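Local coordinates for protein maleate cis-trans isomerase (PDB 4FQ5) that probably catalyses the cis-trans isomerisation of the carbon-carbon double bond of maleate, converting it to fumarate, at residues V157-K162 and S219-M224; C103-M108 and E166-Y171. The protein carries 1 engineered substitution. All blocks are in the same frame, centred on the assembly; numbering follows the deposited sequence.

Contact 1: V157-K162 and S219-M224; sequences VTPYMK and SAAVQM. Engineered in segment 219-224: Ala221 (natural residue Cys). With MAE (maleic acid), chain C.
Pro159 and the engineered Ala221, a cysteine in the natural protein, form the apolar centre of this contact: Pro159 CD lies 3.3 Å from Ala221 CB, tighter than usual carbon packing. The proline is lodged among several groups, for its CD also sits over the centre of the Tyr160 ring while its CB faces Met224 SD at 4.0 Å. Met224 leaves its backbone with CG anti to N (chi1 -177°) and bends at the last torsion (chi3 71°), which carries CE to Val157 CG1 at 4.1 Å; the two side chains cross at about a right angle.

Farther out, the backbones are joined by Ala220 N donating to Val157 O (3.0 Å, 153° at the hydrogen). Within 219-224, Ser219 OG donates to Ala221 O at 2.6 Å, tying the loop to itself. Thr158 OG1 accepts from Tyr160 N, an ST turn, and also bonds Thr165. The polar edge is the maleate site. Tyr160 OH donates to O3 of the maleate at 2.6 Å, with O3 at the ring edge near its plane. Val222 N donates to maleate O4 at 2.9 Å. Gln223 N donates to maleate O2, also at 2.9 Å. Thus backbone amides hold both carboxylates, and Asn38 and Asn190 add further bonds. Ala221 occupies the predicted proton-donor position.

The contact lies where strand 153-158 ends beside the loop following strand 215-217, its neighbour in a parallel sheet. Val193 of helix 190-194 packs on Pro159 and Met224, and Tyr160 leans on helices 104-108 and 162-174.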
# COMPACT_ATOMS: atom_id res chain seq x y z
N VAL A 157 20.80 10.84 -21.14
CA VAL A 157 19.93 12.01 -21.28
C VAL A 157 20.07 12.88 -20.03
O VAL A 157 20.09 12.36 -18.92
CB VAL A 157 18.45 11.62 -21.47
CG1 VAL A 157 17.60 12.84 -21.78
CG2 VAL A 157 18.31 10.56 -22.57
N THR A 158 20.19 14.19 -20.22
CA THR A 158 20.22 15.14 -19.10
C THR A 158 19.28 16.31 -19.38
O THR A 158 18.92 16.55 -20.54
CB THR A 158 21.64 15.71 -18.84
OG1 THR A 158 21.83 16.90 -19.61
CG2 THR A 158 22.74 14.70 -19.18
N PRO A 159 18.88 17.06 -18.33
CA PRO A 159 18.12 18.28 -18.55
C PRO A 159 18.97 19.55 -18.54
O PRO A 159 18.45 20.65 -18.77
CB PRO A 159 17.18 18.30 -17.35
CG PRO A 159 18.01 17.70 -16.25
CD PRO A 159 18.93 16.70 -16.90
N TYR A 160 20.27 19.40 -18.29
CA TYR A 160 21.16 20.53 -18.05
C TYR A 160 21.47 21.34 -19.30
O TYR A 160 21.32 20.86 -20.43
CB TYR A 160 22.51 20.07 -17.48
CG TYR A 160 22.47 18.98 -16.43
CD1 TYR A 160 21.73 19.12 -15.26
CD2 TYR A 160 23.23 17.83 -16.59
CE1 TYR A 160 21.72 18.13 -14.29
CE2 TYR A 160 23.22 16.82 -15.65
CZ TYR A 160 22.47 16.98 -14.50
OH TYR A 160 22.48 15.97 -13.57
N MET A 161 21.94 22.56 -19.07
CA MET A 161 22.63 23.35 -20.08
C MET A 161 23.83 22.57 -20.62
O MET A 161 24.38 21.70 -19.94
CB MET A 161 23.07 24.69 -19.50
CG MET A 161 21.94 25.53 -18.92
SD MET A 161 20.49 25.67 -20.00
CE MET A 161 21.06 26.83 -21.25
N LYS A 162 24.23 22.89 -21.85
CA LYS A 162 25.24 22.11 -22.58
C LYS A 162 26.61 21.97 -21.88
O LYS A 162 27.15 20.87 -21.85
CB LYS A 162 25.38 22.66 -24.01
CG LYS A 162 26.31 21.90 -24.93
CD LYS A 162 26.30 22.53 -26.32
CE LYS A 162 27.31 21.89 -27.25
NZ LYS A 162 27.24 22.50 -28.61
N SER A 219 17.93 9.53 -17.14
CA SER A 219 18.12 10.83 -16.52
C SER A 219 19.37 10.80 -15.64
O SER A 219 19.45 9.99 -14.71
CB SER A 219 16.91 11.25 -15.67
OG SER A 219 17.12 12.56 -15.14
N ALA A 220 20.33 11.65 -15.97
CA ALA A 220 21.51 11.85 -15.13
C ALA A 220 21.15 12.75 -13.96
O ALA A 220 21.82 12.75 -12.93
CB ALA A 220 22.66 12.45 -15.93
N ALA A 221 20.08 13.52 -14.13
CA ALA A 221 19.60 14.42 -13.10
C ALA A 221 18.55 13.77 -12.24
O ALA A 221 17.84 12.85 -12.66
CB ALA A 221 19.05 15.69 -13.72
N VAL A 222 18.43 14.29 -11.03
CA VAL A 222 17.55 13.76 -10.03
C VAL A 222 16.24 14.57 -9.98
O VAL A 222 15.23 14.10 -9.45
CB VAL A 222 18.34 13.67 -8.71
CG1 VAL A 222 17.64 14.33 -7.54
CG2 VAL A 222 18.74 12.22 -8.43
N GLN A 223 16.24 15.76 -10.58
CA GLN A 223 15.01 16.56 -10.68
C GLN A 223 14.09 16.14 -11.83
O GLN A 223 12.87 16.27 -11.73
CB GLN A 223 15.33 18.06 -10.79
CG GLN A 223 14.11 18.98 -10.85
CD GLN A 223 13.39 19.13 -9.52
OE1 GLN A 223 13.11 18.14 -8.81
NE2 GLN A 223 13.05 20.37 -9.17
N MET A 224 14.66 15.65 -12.93
CA MET A 224 13.86 15.30 -14.10
C MET A 224 13.17 13.95 -13.86
O MET A 224 13.84 12.95 -13.69
CB MET A 224 14.73 15.22 -15.35
CG MET A 224 13.92 14.92 -16.60
SD MET A 224 14.85 15.12 -18.12
CE MET A 224 15.97 13.72 -18.07
C1 MAE C . 18.65 18.29 -9.38
O1 MAE C . 17.70 18.75 -8.73
O2 MAE C . 18.52 17.59 -10.39
C2 MAE C . 20.01 18.62 -8.92
C3 MAE C . 21.10 17.99 -9.30
C4 MAE C . 21.14 16.82 -10.21
O3 MAE C . 21.67 16.97 -11.31
O4 MAE C . 20.70 15.72 -9.87

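Contact 2: C103-M108 and E166-Y171; sequences CLVAIM and ELVVDY. With MAE (maleic acid), chain C.
Met108 lies across one face of the Tyr171 ring and has the most surface buried here. Its CG stands 3.6 Å from the ring centroid and 16° off the normal, a CH-pi contact, while SD approaches obliquely at 4.2 Å from the same centroid, a Met-aromatic contact. With CG beside the backbone N (chi1 -64°) and the chain extended beyond, Met108 passes over the CB end of the ring, from CD1 to CD2, where its CE meets Tyr171 CD2 at 3.6 Å. The phenol oxygen is held elsewhere, by a hydrogen bond with His115 ND1. Replacing Tyr171 with an alanine would remove the face Met108 lies on and is likely to leave the thioether freer to turn and His115 without this hydrogen-bond partner.

The axes of segments 104-108 and 166-171 come within 9.6 Å and cross at 70°. Helix 104-108 follows a strand of one parallel sheet and helix 162-174 a strand of the other, so the contact bridges the two alpha/beta lobes, an architecture shared with the Asp/Glu racemase superfamily.

Val168 is the third main contributor. Its CG1 touches Met108 SD at 3.8 Å, and its CG2 meets Val105 CG2 at 3.7 Å and Leu104 CD1 at 3.9 Å. On the maleate side, Cys103, the N-cap and predicted nucleophile, is covalently bonded through SG to C3 of the ligand (1.9 Å), and Leu104 N and Val105 N give weak hydrogen bonds to its O4 and O3.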
# COMPACT_ATOMS: atom_id res chain seq x y z
N CYS A 103 22.05 15.48 -5.66
CA CYS A 103 22.37 16.14 -6.93
C CYS A 103 23.66 15.68 -7.61
O CYS A 103 24.76 16.01 -7.22
CB CYS A 103 22.36 17.65 -6.74
SG CYS A 103 22.58 18.64 -8.22
N LEU A 104 23.47 14.94 -8.68
CA LEU A 104 24.54 14.36 -9.50
C LEU A 104 25.50 15.41 -10.05
O LEU A 104 26.71 15.27 -9.93
CB LEU A 104 23.90 13.57 -10.65
CG LEU A 104 24.55 12.90 -11.89
CD1 LEU A 104 25.58 13.73 -12.64
CD2 LEU A 104 25.06 11.50 -11.61
N VAL A 105 24.95 16.46 -10.67
CA VAL A 105 25.77 17.45 -11.36
C VAL A 105 26.58 18.33 -10.40
O VAL A 105 27.66 18.80 -10.74
CB VAL A 105 24.94 18.27 -12.38
CG1 VAL A 105 24.07 19.31 -11.69
CG2 VAL A 105 25.85 18.90 -13.42
N ALA A 106 26.06 18.54 -9.19
CA ALA A 106 26.74 19.33 -8.17
C ALA A 106 28.05 18.66 -7.77
O ALA A 106 29.07 19.32 -7.60
CB ALA A 106 25.84 19.51 -6.96
N ILE A 107 28.01 17.34 -7.63
CA ILE A 107 29.20 16.57 -7.33
C ILE A 107 30.18 16.59 -8.52
O ILE A 107 31.35 16.94 -8.35
CB ILE A 107 28.86 15.12 -6.93
CG1 ILE A 107 28.16 15.07 -5.55
CG2 ILE A 107 30.09 14.23 -6.96
CD1 ILE A 107 28.90 15.76 -4.42
N MET A 108 29.69 16.22 -9.70
CA MET A 108 30.55 16.15 -10.88
C MET A 108 31.14 17.51 -11.27
O MET A 108 32.28 17.58 -11.73
CB MET A 108 29.84 15.45 -12.05
CG MET A 108 29.49 13.98 -11.78
SD MET A 108 28.99 13.05 -13.24
CE MET A 108 28.75 11.41 -12.59
N GLU A 166 28.38 18.48 -20.63
CA GLU A 166 29.74 18.14 -21.06
C GLU A 166 30.58 17.66 -19.89
O GLU A 166 31.27 16.66 -19.99
CB GLU A 166 30.41 19.36 -21.68
CG GLU A 166 31.04 19.08 -23.02
CD GLU A 166 30.06 19.29 -24.15
OE1 GLU A 166 29.84 20.47 -24.53
OE2 GLU A 166 29.52 18.29 -24.67
N LEU A 167 30.52 18.40 -18.78
CA LEU A 167 31.23 18.03 -17.55
C LEU A 167 30.85 16.63 -17.09
O LEU A 167 31.71 15.84 -16.72
CB LEU A 167 30.95 19.04 -16.43
CG LEU A 167 31.89 20.23 -16.18
CD1 LEU A 167 32.25 21.01 -17.44
CD2 LEU A 167 31.27 21.16 -15.15
N VAL A 168 29.54 16.35 -17.11
CA VAL A 168 29.01 15.06 -16.65
C VAL A 168 29.54 13.93 -17.52
O VAL A 168 30.07 12.93 -17.01
CB VAL A 168 27.47 15.07 -16.61
CG1 VAL A 168 26.91 13.67 -16.38
CG2 VAL A 168 26.98 16.01 -15.51
N VAL A 169 29.41 14.09 -18.83
CA VAL A 169 29.90 13.10 -19.79
C VAL A 169 31.41 12.88 -19.62
O VAL A 169 31.87 11.74 -19.59
CB VAL A 169 29.54 13.50 -21.24
CG1 VAL A 169 30.33 12.69 -22.26
CG2 VAL A 169 28.04 13.31 -21.47
N ASP A 170 32.17 13.97 -19.47
CA ASP A 170 33.61 13.87 -19.23
C ASP A 170 33.95 13.19 -17.90
O ASP A 170 34.93 12.45 -17.81
CB ASP A 170 34.28 15.25 -19.32
CG ASP A 170 34.36 15.77 -20.75
OD1 ASP A 170 33.97 15.05 -21.70
OD2 ASP A 170 34.82 16.92 -20.93
N TYR A 171 33.13 13.44 -16.87
CA TYR A 171 33.30 12.78 -15.57
C TYR A 171 33.12 11.26 -15.70
O TYR A 171 33.92 10.47 -15.17
CB TYR A 171 32.30 13.35 -14.55
CG TYR A 171 32.64 13.07 -13.09
CD1 TYR A 171 33.20 14.06 -12.29
CD2 TYR A 171 32.37 11.83 -12.52
CE1 TYR A 171 33.50 13.82 -10.95
CE2 TYR A 171 32.67 11.57 -11.19
CZ TYR A 171 33.23 12.57 -10.41
OH TYR A 171 33.53 12.31 -9.10
C1 MAE C . 18.65 18.29 -9.38
O1 MAE C . 17.70 18.75 -8.73
O2 MAE C . 18.52 17.59 -10.39
C2 MAE C . 20.01 18.62 -8.92
C3 MAE C . 21.10 17.99 -9.30
C4 MAE C . 21.14 16.82 -10.21
O3 MAE C . 21.67 16.97 -11.31
O4 MAE C . 20.70 15.72 -9.87

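How the contacts relate
Both contacts are buried, their centres 10 Å apart, and both reach the same maleate. They differ in chemistry: 157-162 with 219-224 joins the end of one strand and the turn after it to the loop that follows the neighbouring strand of the same sheet, combining apolar packing with a backbone hydrogen bond, whereas 103-108 with 166-171 joins helices from the two lobes by apolar and aromatic packing alone. Strand 153-158 and helix 162-174 are consecutive, linking the contacts along the chain. Tyr160 links them in space: its CZ lies 3.5 Å from Val105 CB, and its CE2 3.9 Å from Val168 CG2. The two predicted catalytic positions come from different lobes, which enclose the maleate between them.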